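Local coordinates for protein ribokinase (Cryptococcus neoformans var. grubii serotype A, PDB 6CW5) that probably phosphorylates D-ribose at O-5 with ATP and magnesium to give D-ribose 5-phosphate, as a homodimeric kinase of the PfkB family, at residues Ala154-Ala159 against Leu166-Asn171; Gly197-Leu202 against Ala222-Gly227; Ala226-Leu231 against Gly251-Glu256. One frame throughout, in Å; residues are numbered along the deposited sequence.

How the contacts relate
All three contacts pack helices within one Rossmann-like alpha/beta domain, and contacts 1 and 3 reach the same nine-stranded sheet, with centres about 20 Å apart. Contact 1 lies away from the substrate, nucleotide and potassium sites; it touches contact 2 by packing, Asn171 ND2 lying 3.9 Å from Glu198 OE1. Contacts 2 and 3 have centres about 7 Å apart and share Ala226 and Gly227 of helix 220-233, which packs against helix 196-205 in one and strand 252-255 in the other. They meet where Ala224 CB lies 3.5 Å from Leu253 CD1. Both border the nucleotide site: Gly251 and Asn195 bind ADP in a structure of this protein, and the Leu199 side chain is about 7 Å from that of Asn195.

Contact 1 (Ala154-Ala159 against Leu166-Asn171); sequences AYLTAA and LTSVFN
Leu156 extends CG anti to its backbone N (chi1 173°), which carries CD1 across to Ser168, while Ser168 holds OG between its own N and carbonyl carbon. The two belong to a beta-alpha-beta unit, strand 140-143, helix 149-161 and strand 167-170, in which the helix crosses over one face of the sheet and the chain returns to add the neighbouring parallel strand. Leu156 CD1 rests on the serine from the helix side, 3.4 Å from Ser168 OG and 3.6 Å from Ser168 CB. That is a van der Waals contact; the hydroxyl is buried, and its polar partner is the carbonyl O of His188, outside the two segments. Phe184 also packs on Leu156.

Nearer the loop that links helix to strand the backbones themselves meet. The CA atoms of Ala159 and Leu166 come within 5.0 Å, and the short connection is spanned by a hydrogen bond from Leu166 N to Ala159 O, 3.0 Å long. The N-H points at the oxygen with an angle of 152°, but the donor stands above the carbonyl plane, 38° out of it. Beside this bond Ala159 CB packs against Leu166 CB, 3.9 Å away, and Ala159 also touches Leu141 of strand 140-143. Leu166 CD1 also lies 4.0 Å from Ala159 O, the oxygen that accepts the bond.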
loop_
_atom_site.group_PDB
_atom_site.type_symbol
_atom_site.label_atom_id
_atom_site.label_comp_id
_atom_site.label_asym_id
_atom_site.label_seq_id
_atom_site.Cartn_x
_atom_site.Cartn_y
_atom_site.Cartn_z
ATOM N N ALA A 154 2.894 0.139 -4.783
ATOM C CA ALA A 154 2.633 -1.226 -5.238
ATOM C C ALA A 154 2.420 -1.271 -6.748
ATOM O O ALA A 154 2.960 -2.154 -7.436
ATOM C CB ALA A 154 1.414 -1.792 -4.490
ATOM N N TYR A 155 1.631 -0.336 -7.287
ATOM C CA TYR A 155 1.368 -0.358 -8.727
ATOM C C TYR A 155 2.623 -0.012 -9.525
ATOM O O TYR A 155 2.913 -0.647 -10.551
ATOM C CB TYR A 155 0.259 0.626 -9.084
ATOM C CG TYR A 155 -1.135 0.111 -8.793
ATOM C CD1 TYR A 155 -1.540 -0.163 -7.492
ATOM C CD2 TYR A 155 -2.037 -0.114 -9.827
ATOM C CE1 TYR A 155 -2.846 -0.630 -7.243
ATOM C CE2 TYR A 155 -3.321 -0.565 -9.588
ATOM C CZ TYR A 155 -3.718 -0.823 -8.288
ATOM O OH TYR A 155 -5.002 -1.296 -8.048
ATOM N N LEU A 156 3.376 0.987 -9.072
ATOM C CA LEU A 156 4.632 1.326 -9.763
ATOM C C LEU A 156 5.607 0.163 -9.742
ATOM O O LEU A 156 6.269 -0.140 -10.755
ATOM C CB LEU A 156 5.273 2.559 -9.112
ATOM C CG LEU A 156 6.678 2.922 -9.633
ATOM C CD1 LEU A 156 6.581 3.314 -11.089
ATOM C CD2 LEU A 156 7.234 4.082 -8.811
ATOM N N THR A 157 5.718 -0.516 -8.604
ATOM C CA THR A 157 6.631 -1.660 -8.522
ATOM C C THR A 157 6.192 -2.773 -9.455
ATOM O O THR A 157 7.020 -3.382 -10.161
ATOM C CB THR A 157 6.690 -2.144 -7.071
ATOM O OG1 THR A 157 7.190 -1.064 -6.255
ATOM C CG2 THR A 157 7.634 -3.346 -6.946
ATOM N N ALA A 158 4.888 -3.050 -9.493
ATOM C CA ALA A 158 4.384 -4.068 -10.408
ATOM C C ALA A 158 4.646 -3.680 -11.858
ATOM O O ALA A 158 4.923 -4.547 -12.712
ATOM C CB ALA A 158 2.881 -4.276 -10.177
ATOM N N ALA A 159 4.528 -2.389 -12.160
ATOM C CA ALA A 159 4.781 -1.904 -13.508
ATOM C C ALA A 159 6.246 -2.102 -13.876
ATOM O O ALA A 159 6.568 -2.586 -14.971
ATOM C CB ALA A 159 4.379 -0.424 -13.607
ATOM N N LEU A 166 6.228 -1.840 -17.833
ATOM C CA LEU A 166 5.375 -0.793 -18.367
ATOM C C LEU A 166 6.144 0.514 -18.418
ATOM O O LEU A 166 7.135 0.703 -17.717
ATOM C CB LEU A 166 4.133 -0.582 -17.495
ATOM C CG LEU A 166 2.984 -1.579 -17.724
ATOM C CD1 LEU A 166 3.362 -3.000 -17.375
ATOM C CD2 LEU A 166 1.825 -1.140 -16.873
ATOM N N THR A 167 5.640 1.443 -19.212
ATOM C CA THR A 167 6.103 2.822 -19.154
ATOM C C THR A 167 5.316 3.517 -18.057
ATOM O O THR A 167 4.096 3.677 -18.170
ATOM C CB THR A 167 5.896 3.509 -20.497
ATOM O OG1 THR A 167 6.660 2.845 -21.507
ATOM C CG2 THR A 167 6.334 4.954 -20.399
ATOM N N SER A 168 5.984 3.896 -16.978
ATOM C CA SER A 168 5.285 4.490 -15.844
ATOM C C SER A 168 5.605 5.976 -15.763
ATOM O O SER A 168 6.738 6.391 -16.012
ATOM C CB SER A 168 5.674 3.800 -14.546
ATOM O OG SER A 168 7.089 3.770 -14.469
ATOM N N VAL A 169 4.606 6.763 -15.368
ATOM C CA VAL A 169 4.670 8.221 -15.357
ATOM C C VAL A 169 4.119 8.680 -14.017
ATOM O O VAL A 169 3.021 8.275 -13.633
ATOM C CB VAL A 169 3.856 8.823 -16.523
ATOM C CG1 VAL A 169 3.930 10.331 -16.514
ATOM C CG2 VAL A 169 4.353 8.287 -17.859
ATOM N N PHE A 170 4.894 9.488 -13.286
ATOM C CA PHE A 170 4.527 9.858 -11.919
ATOM C C PHE A 170 4.531 11.370 -11.776
ATOM O O PHE A 170 5.461 12.034 -12.241
ATOM C CB PHE A 170 5.520 9.229 -10.963
ATOM C CG PHE A 170 5.372 9.632 -9.512
ATOM C CD1 PHE A 170 4.167 9.489 -8.839
ATOM C CD2 PHE A 170 6.497 10.039 -8.791
ATOM C CE1 PHE A 170 4.067 9.795 -7.489
ATOM C CE2 PHE A 170 6.396 10.370 -7.454
ATOM C CZ PHE A 170 5.182 10.224 -6.789
ATOM N N ASN A 171 3.498 11.907 -11.128
ATOM C CA ASN A 171 3.391 13.336 -10.831
ATOM C C ASN A 171 3.251 13.452 -9.313
ATOM O O ASN A 171 2.206 13.063 -8.752
ATOM C CB ASN A 171 2.181 13.894 -11.589
ATOM C CG ASN A 171 1.868 15.358 -11.292
ATOM O OD1 ASN A 171 0.687 15.726 -11.210
ATOM N ND2 ASN A 171 2.894 16.207 -11.197
#

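Contact 2 (Gly197-Leu202 against Ala222-Gly227); sequences GELGDL and AKASAG
Apolar packing carries this contact, and one methyl does the touching: Leu199 CD2, from helix 196-205, meets the backbone and the Ala224 side chain of helix 220-233. With CG anti to the backbone N (chi1 179°) and chi2 at 59°, the leucine reaches out from its helix and sets CD2 against the turn formed by Ala224 and Gly227. The methyl lies 4.2 Å from Ala224 CB and 4.1 Å from Ala224 CA.

The closest approach is to a main-chain oxygen. Leu199 CD2 is 3.6 Å from Ala224 O, a van der Waals approach of a methyl to a carbonyl oxygen, and 4.2 Å from Gly227 C. Gly227 presents bare backbone to the leucine; the CA atoms of Leu199 and Gly227 are 7.4 Å apart. Both helices flank the large mixed sheet of the PfkB-type alpha/beta fold; Leu199 also touches Val194 of strand 191-195, and Ala224 touches Leu253 of strand 252-255.

The hydrogen bonds nearby belong to each helix or to the residue just before it. Backbone bonds such as Gly227 N to Lys223 O, 2.8 Å, hold the helical turn on which the methyl rests. At the start of the other helix, Asn195 OD1, on a residue that binds ADP in a structure of this protein, accepts a hydrogen bond from Glu198 N.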
loop_
_atom_site.group_PDB
_atom_site.type_symbol
_atom_site.label_atom_id
_atom_site.label_comp_id
_atom_site.label_asym_id
_atom_site.label_seq_id
_atom_site.Cartn_x
_atom_site.Cartn_y
_atom_site.Cartn_z
ATOM N N GLY A 197 8.638 24.127 -8.848
ATOM C CA GLY A 197 8.642 24.034 -7.393
ATOM C C GLY A 197 8.764 22.599 -6.902
ATOM O O GLY A 197 9.430 22.329 -5.895
ATOM N N GLU A 198 8.128 21.659 -7.607
ATOM C CA GLU A 198 8.252 20.247 -7.239
ATOM C C GLU A 198 9.652 19.720 -7.535
ATOM O O GLU A 198 10.175 18.862 -6.805
ATOM C CB GLU A 198 7.190 19.428 -7.977
ATOM C CG GLU A 198 5.762 19.806 -7.485
ATOM C CD GLU A 198 4.655 19.395 -8.441
ATOM O OE1 GLU A 198 4.940 19.109 -9.624
ATOM O OE2 GLU A 198 3.473 19.381 -8.009
ATOM N N LEU A 199 10.261 20.190 -8.622
ATOM C CA LEU A 199 11.670 19.873 -8.871
ATOM C C LEU A 199 12.535 20.313 -7.692
ATOM O O LEU A 199 13.396 19.565 -7.222
ATOM C CB LEU A 199 12.149 20.552 -10.159
ATOM C CG LEU A 199 13.625 20.322 -10.535
ATOM C CD1 LEU A 199 13.883 18.837 -10.707
ATOM C CD2 LEU A 199 14.050 21.110 -11.817
ATOM N N GLY A 200 12.318 21.532 -7.196
ATOM C CA GLY A 200 13.075 21.978 -6.029
ATOM C C GLY A 200 12.805 21.138 -4.789
ATOM O O GLY A 200 13.708 20.899 -3.977
ATOM N N ASP A 201 11.559 20.698 -4.605
ATOM C CA ASP A 201 11.251 19.848 -3.450
ATOM C C ASP A 201 12.083 18.579 -3.481
ATOM O O ASP A 201 12.600 18.139 -2.452
ATOM C CB ASP A 201 9.762 19.473 -3.405
ATOM C CG ASP A 201 8.863 20.627 -3.040
ATOM O OD1 ASP A 201 9.305 21.536 -2.307
ATOM O OD2 ASP A 201 7.695 20.601 -3.486
ATOM N N LEU A 202 12.191 17.944 -4.650
ATOM C CA LEU A 202 13.013 16.740 -4.726
ATOM C C LEU A 202 14.477 17.066 -4.456
ATOM O O LEU A 202 15.157 16.368 -3.691
ATOM C CB LEU A 202 12.877 16.080 -6.097
ATOM C CG LEU A 202 11.819 14.967 -6.162
ATOM C CD1 LEU A 202 10.410 15.568 -6.052
ATOM C CD2 LEU A 202 12.023 14.220 -7.486
ATOM N N ALA A 222 17.402 28.290 -17.060
ATOM C CA ALA A 222 18.769 27.889 -16.743
ATOM C C ALA A 222 18.837 27.083 -15.448
ATOM O O ALA A 222 19.501 26.048 -15.396
ATOM C CB ALA A 222 19.672 29.124 -16.647
ATOM N N LYS A 223 18.201 27.571 -14.371
ATOM C CA LYS A 223 18.310 26.893 -13.076
ATOM C C LYS A 223 17.567 25.575 -13.082
ATOM O O LYS A 223 18.016 24.592 -12.466
ATOM C CB LYS A 223 17.750 27.780 -11.955
ATOM C CG LYS A 223 18.525 29.040 -11.687
ATOM C CD LYS A 223 19.861 28.741 -11.056
ATOM C CE LYS A 223 20.581 30.049 -10.727
ATOM N NZ LYS A 223 21.799 29.775 -9.927
ATOM N N ALA A 224 16.392 25.541 -13.727
ATOM C CA ALA A 224 15.655 24.282 -13.791
ATOM C C ALA A 224 16.384 23.265 -14.658
ATOM O O ALA A 224 16.360 22.069 -14.347
ATOM C CB ALA A 224 14.236 24.520 -14.316
ATOM N N SER A 225 17.056 23.715 -15.730
ATOM C CA SER A 225 17.811 22.776 -16.567
ATOM C C SER A 225 18.948 22.150 -15.774
ATOM O O SER A 225 19.153 20.928 -15.814
ATOM C CB SER A 225 18.381 23.480 -17.802
ATOM O OG SER A 225 17.380 23.725 -18.763
ATOM N N ALA A 226 19.716 22.987 -15.069
ATOM C CA ALA A 226 20.777 22.478 -14.205
ATOM C C ALA A 226 20.209 21.596 -13.108
ATOM O O ALA A 226 20.804 20.569 -12.758
ATOM C CB ALA A 226 21.602 23.636 -13.609
ATOM N N GLY A 227 19.033 21.950 -12.575
ATOM C CA GLY A 227 18.426 21.125 -11.540
ATOM C C GLY A 227 18.036 19.748 -12.051
ATOM O O GLY A 227 18.173 18.750 -11.340
#

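Contact 3 (Ala226-Leu231 against Gly251-Glu256); sequences AGILEL and GILCYE
Helix 220-233 lies over the strand that follows the nucleotide-binding segment, and Ile228 and Leu229 are the side chains it sets on Leu253 and Tyr255. The axes of the short segments are 9.7 Å apart at closest approach and run in roughly the same direction, inclined by 28°. Ile228 points toward the strand and divides its two branches. CG1 lies anti to the carbonyl carbon (chi1 -74°) and sends CD1 to Leu253 CB at 3.7 Å, whereas CG2 sits on Tyr255, 3.5 Å from Tyr255 CB and 3.6 Å from Tyr255 CG.

In the alpha/beta sandwich of the PfkB kinases strand 252-255 is antiparallel to strand 242-246, and helix 220-233 forms part of the layer that covers the sheet; Ile228 also reaches Ile243 and Cys245 of that neighbour. Gly251, just before the strand, binds ADP in a structure of this protein, although none is bound to this chain here.

Farther out, the Leu229 and Tyr255 side chains cross at about a right angle. Leu229 CD2 approaches the ring obliquely, 3.8 Å from Tyr255 CE1. The phenol is held at its far end by a hydrogen bond between Tyr255 OH and Gly258 N, and its ring meets His232 edge-to-face.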
loop_
_atom_site.group_PDB
_atom_site.type_symbol
_atom_site.label_atom_id
_atom_site.label_comp_id
_atom_site.label_asym_id
_atom_site.label_seq_id
_atom_site.Cartn_x
_atom_site.Cartn_y
_atom_site.Cartn_z
ATOM N N ALA A 226 19.716 22.987 -15.069
ATOM C CA ALA A 226 20.777 22.478 -14.205
ATOM C C ALA A 226 20.209 21.596 -13.108
ATOM O O ALA A 226 20.804 20.569 -12.758
ATOM C CB ALA A 226 21.602 23.636 -13.609
ATOM N N GLY A 227 19.033 21.950 -12.575
ATOM C CA GLY A 227 18.426 21.125 -11.540
ATOM C C GLY A 227 18.036 19.748 -12.051
ATOM O O GLY A 227 18.173 18.750 -11.340
ATOM N N ILE A 228 17.555 19.669 -13.293
ATOM C CA ILE A 228 17.251 18.362 -13.884
ATOM C C ILE A 228 18.520 17.524 -13.990
ATOM O O ILE A 228 18.544 16.338 -13.632
ATOM C CB ILE A 228 16.600 18.536 -15.263
ATOM C CG1 ILE A 228 15.150 19.022 -15.121
ATOM C CG2 ILE A 228 16.633 17.211 -16.032
ATOM C CD1 ILE A 228 14.552 19.456 -16.500
ATOM N N LEU A 229 19.590 18.125 -14.499
ATOM C CA LEU A 229 20.835 17.374 -14.669
ATOM C C LEU A 229 21.401 16.940 -13.320
ATOM O O LEU A 229 21.967 15.843 -13.190
ATOM C CB LEU A 229 21.867 18.203 -15.444
ATOM C CG LEU A 229 21.514 18.538 -16.894
ATOM C CD1 LEU A 229 22.495 19.504 -17.502
ATOM C CD2 LEU A 229 21.449 17.229 -17.723
ATOM N N GLU A 230 21.263 17.791 -12.306
ATOM C CA GLU A 230 21.705 17.448 -10.959
ATOM C C GLU A 230 20.881 16.303 -10.380
ATOM O O GLU A 230 21.423 15.357 -9.777
ATOM C CB GLU A 230 21.601 18.674 -10.048
ATOM C CG GLU A 230 22.074 18.328 -8.653
ATOM C CD GLU A 230 22.271 19.513 -7.729
ATOM O OE1 GLU A 230 22.228 20.684 -8.188
ATOM O OE2 GLU A 230 22.488 19.243 -6.522
ATOM N N LEU A 231 19.567 16.384 -10.550
ATOM C CA LEU A 231 18.681 15.336 -10.068
ATOM C C LEU A 231 19.052 14.012 -10.704
ATOM O O LEU A 231 19.149 12.994 -10.014
ATOM C CB LEU A 231 17.227 15.714 -10.358
ATOM C CG LEU A 231 16.146 14.752 -9.883
ATOM C CD1 LEU A 231 16.281 14.521 -8.381
ATOM C CD2 LEU A 231 14.724 15.277 -10.223
ATOM N N GLY A 251 7.148 27.831 -20.455
ATOM C CA GLY A 251 7.428 26.660 -21.265
ATOM C C GLY A 251 7.651 25.390 -20.465
ATOM O O GLY A 251 7.180 25.229 -19.332
ATOM N N ILE A 252 8.345 24.445 -21.098
ATOM C CA ILE A 252 8.632 23.156 -20.476
ATOM C C ILE A 252 10.051 22.728 -20.823
ATOM O O ILE A 252 10.603 23.105 -21.864
ATOM C CB ILE A 252 7.648 22.033 -20.885
ATOM C CG1 ILE A 252 7.807 21.703 -22.359
ATOM C CG2 ILE A 252 6.209 22.436 -20.635
ATOM C CD1 ILE A 252 7.262 20.339 -22.725
ATOM N N LEU A 253 10.626 21.916 -19.938
ATOM C CA LEU A 253 11.905 21.251 -20.154
ATOM C C LEU A 253 11.680 19.743 -20.227
ATOM O O LEU A 253 10.867 19.184 -19.489
ATOM C CB LEU A 253 12.869 21.591 -19.013
ATOM C CG LEU A 253 13.279 23.056 -18.887
ATOM C CD1 LEU A 253 14.021 23.336 -17.569
ATOM C CD2 LEU A 253 14.158 23.445 -20.061
ATOM N N CYS A 254 12.385 19.083 -21.119
ATOM C CA CYS A 254 12.260 17.644 -21.299
ATOM C C CYS A 254 13.656 17.040 -21.271
ATOM O O CYS A 254 14.584 17.586 -21.883
ATOM C CB CYS A 254 11.531 17.331 -22.626
ATOM S SG CYS A 254 11.461 15.582 -23.121
ATOM N N TYR A 255 13.806 15.926 -20.556
ATOM C CA TYR A 255 15.105 15.278 -20.406
ATOM C C TYR A 255 14.923 13.771 -20.483
ATOM O O TYR A 255 14.191 13.194 -19.674
ATOM C CB TYR A 255 15.773 15.658 -19.073
ATOM C CG TYR A 255 16.994 14.828 -18.757
ATOM C CD1 TYR A 255 18.213 15.115 -19.356
ATOM C CD2 TYR A 255 16.929 13.754 -17.879
ATOM C CE1 TYR A 255 19.336 14.355 -19.084
ATOM C CE2 TYR A 255 18.046 12.991 -17.596
ATOM C CZ TYR A 255 19.249 13.302 -18.206
ATOM O OH TYR A 255 20.379 12.558 -17.944
ATOM N N GLU A 256 15.601 13.139 -21.437
ATOM C CA GLU A 256 15.782 11.689 -21.409
ATOM C C GLU A 256 17.162 11.347 -20.888
ATOM O O GLU A 256 18.136 12.059 -21.189
ATOM C CB GLU A 256 15.604 11.065 -22.803
ATOM C CG GLU A 256 14.269 11.368 -23.420
ATOM C CD GLU A 256 14.138 10.736 -24.781
ATOM O OE1 GLU A 256 14.474 11.406 -25.777
ATOM O OE2 GLU A 256 13.735 9.556 -24.837
#